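Local coordinates for protein acyl-coenzyme A oxidase acox-1.1 (PDB 5K3H) that catalyses the FAD-dependent desaturation of acyl-CoA thioesters to trans-2-enoyl-CoA, reducing oxygen to hydrogen peroxide in the first step of peroxisomal beta-oxidation, at residues Gly214-Met219 and Thr263-Arg268. Residues are numbered along the deposited sequence; the frame is centred on the assembly and turned at random.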
loop_
_atom_site.group_PDB
_atom_site.type_symbol
_atom_site.label_atom_id
_atom_site.label_comp_id
_atom_site.label_asym_id
_atom_site.label_seq_id
_atom_site.Cartn_x
_atom_site.Cartn_y
_atom_site.Cartn_z
ATOM N N GLY B 214 -20.029 20.921 -26.187
ATOM C CA GLY B 214 -19.379 20.482 -24.976
ATOM C C GLY B 214 -20.125 19.364 -24.279
ATOM O O GLY B 214 -21.169 18.891 -24.752
ATOM N N PRO B 215 -19.608 18.931 -23.125
ATOM C CA PRO B 215 -20.190 17.768 -22.440
ATOM C C PRO B 215 -21.548 18.095 -21.835
ATOM O O PRO B 215 -21.720 19.127 -21.177
ATOM C CB PRO B 215 -19.153 17.427 -21.361
ATOM C CG PRO B 215 -18.393 18.654 -21.159
ATOM C CD PRO B 215 -18.372 19.388 -22.473
ATOM N N HIS B 216 -22.513 17.214 -22.101
ATOM C CA HIS B 216 -23.861 17.229 -21.553
ATOM C C HIS B 216 -24.227 15.815 -21.115
ATOM O O HIS B 216 -23.563 14.840 -21.482
ATOM C CB HIS B 216 -24.867 17.745 -22.583
ATOM C CG HIS B 216 -24.743 19.205 -22.868
ATOM N ND1 HIS B 216 -23.683 19.741 -23.565
ATOM C CD2 HIS B 216 -25.553 20.245 -22.555
ATOM C CE1 HIS B 216 -23.850 21.050 -23.680
ATOM N NE2 HIS B 216 -24.974 21.383 -23.071
ATOM N N THR B 217 -25.292 15.685 -20.327
ATOM C CA THR B 217 -25.666 14.381 -19.787
ATOM C C THR B 217 -27.028 13.915 -20.304
ATOM O O THR B 217 -27.967 14.711 -20.479
ATOM C CB THR B 217 -25.622 14.387 -18.235
ATOM O OG1 THR B 217 -26.545 15.347 -17.713
ATOM C CG2 THR B 217 -24.223 14.717 -17.740
ATOM N N PHE B 218 -27.124 12.603 -20.519
ATOM C CA PHE B 218 -28.270 12.002 -21.183
ATOM C C PHE B 218 -28.702 10.767 -20.411
ATOM O O PHE B 218 -27.865 9.964 -19.977
ATOM C CB PHE B 218 -27.966 11.596 -22.644
ATOM C CG PHE B 218 -27.450 12.727 -23.503
ATOM C CD1 PHE B 218 -28.319 13.467 -24.293
ATOM C CD2 PHE B 218 -26.118 13.106 -23.454
ATOM C CE1 PHE B 218 -27.866 14.516 -25.056
ATOM C CE2 PHE B 218 -25.655 14.154 -24.237
ATOM C CZ PHE B 218 -26.531 14.857 -25.026
ATOM N N MET B 219 -30.012 10.596 -20.276
ATOM C CA MET B 219 -30.535 9.339 -19.764
ATOM C C MET B 219 -30.470 8.324 -20.893
ATOM O O MET B 219 -30.927 8.603 -22.001
ATOM C CB MET B 219 -31.967 9.514 -19.251
ATOM C CG MET B 219 -32.599 8.231 -18.739
ATOM S SD MET B 219 -31.680 7.496 -17.353
ATOM C CE MET B 219 -32.182 8.607 -16.061
ATOM N N THR B 263 -35.695 14.335 -25.594
ATOM C CA THR B 263 -35.960 14.645 -24.193
ATOM C C THR B 263 -35.197 13.753 -23.217
ATOM O O THR B 263 -35.369 13.918 -22.003
ATOM C CB THR B 263 -37.461 14.547 -23.911
ATOM O OG1 THR B 263 -37.940 13.274 -24.369
ATOM C CG2 THR B 263 -38.225 15.667 -24.615
ATOM N N ASN B 264 -34.346 12.833 -23.704
ATOM C CA ASN B 264 -33.404 12.139 -22.824
ATOM C C ASN B 264 -32.183 12.982 -22.484
ATOM O O ASN B 264 -31.420 12.580 -21.605
ATOM C CB ASN B 264 -32.935 10.810 -23.419
ATOM C CG ASN B 264 -33.953 9.698 -23.256
ATOM O OD1 ASN B 264 -35.150 9.914 -23.376
ATOM N ND2 ASN B 264 -33.472 8.495 -22.974
ATOM N N LEU B 265 -31.965 14.104 -23.175
ATOM C CA LEU B 265 -31.042 15.121 -22.695
ATOM C C LEU B 265 -31.576 15.689 -21.387
ATOM O O LEU B 265 -32.716 16.159 -21.336
ATOM C CB LEU B 265 -30.889 16.239 -23.732
ATOM C CG LEU B 265 -30.201 17.542 -23.273
ATOM C CD1 LEU B 265 -28.699 17.346 -23.079
ATOM C CD2 LEU B 265 -30.459 18.715 -24.210
ATOM N N LEU B 266 -30.772 15.617 -20.319
ATOM C CA LEU B 266 -31.187 16.136 -19.016
ATOM C C LEU B 266 -31.211 17.662 -19.081
ATOM O O LEU B 266 -30.177 18.296 -19.330
ATOM C CB LEU B 266 -30.235 15.647 -17.923
ATOM C CG LEU B 266 -30.115 14.114 -17.780
ATOM C CD1 LEU B 266 -29.367 13.717 -16.519
ATOM C CD2 LEU B 266 -31.488 13.435 -17.844
ATOM N N MET B 267 -32.388 18.259 -18.866
ATOM C CA MET B 267 -32.623 19.638 -19.289
ATOM C C MET B 267 -33.090 20.556 -18.158
ATOM O O MET B 267 -33.861 21.491 -18.385
ATOM C CB MET B 267 -33.637 19.669 -20.430
ATOM C CG MET B 267 -33.057 19.301 -21.774
ATOM S SD MET B 267 -34.235 19.478 -23.126
ATOM C CE MET B 267 -34.923 17.833 -23.217
ATOM N N ARG B 268 -32.601 20.352 -16.932
ATOM C CA ARG B 268 -32.950 21.292 -15.872
ATOM C C ARG B 268 -32.374 22.673 -16.160
ATOM O O ARG B 268 -33.050 23.690 -15.968
ATOM C CB ARG B 268 -32.457 20.782 -14.513
ATOM C CG ARG B 268 -32.703 21.751 -13.345
ATOM C CD ARG B 268 -32.605 21.044 -11.994
ATOM N NE ARG B 268 -33.711 20.100 -11.871
ATOM C CZ ARG B 268 -34.808 20.309 -11.147
ATOM N NH1 ARG B 268 -34.951 21.431 -10.452
ATOM N NH2 ARG B 268 -35.769 19.396 -11.130
HETATM O O HOH W 1 -27.144 18.403 -19.645
#
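A single beta bridge joins Phe218, within strand 211-221, to Leu265 in the turn leaving a 3-10 segment, their CA atoms 4.4 Å apart. Two backbone bonds flank it: Leu266 N donates almost straight to Thr217 O (3.0 Å, 169°), and Met219 N donates to Asn264 O (2.8 Å) along a somewhat more bent line, both in the acceptor's carbonyl plane. Asn264 O also receives a CA-H...O contact from Phe218. Farther along, a water donates to Leu266 O and weakly accepts from Thr217 N.

The Asn264 side chain adds a third bond beyond the bridge. With CG beside its own backbone N (chi1 -79°), ND2 reaches Met219 O at 2.7 Å, approaching from above the carbonyl plane. An alanine here would remove this hydrogen bond and would probably leave the carbonyl of buried Met219 without that donor. On its opposite edge strand 211-221 pairs antiparallel with strand 199-208, so the 263-268 loop continues the hydrogen bonding of the central beta domain found in acyl-CoA oxidases and dehydrogenases.

Leu265 and Leu266 diverge around the strand. Leu265 lies obliquely against the Phe218 ring, CB and CD1 meeting CE1, the latter at 3.6 Å; Phe176 also meets this ring. Leu266 crosses Thr217 at about a right angle, CD1 lying 3.5 Å from OG1, while its CD2 reaches Met219 CB. Thr217 OG1, in the crowded position between backbone N and carbonyl carbon (chi1 61°), hydrogen-bonds Gln127, close to the end of helix 114-127; the Thr217 side chain also lies about 4 Å from that of the FAD-binding Tyr149.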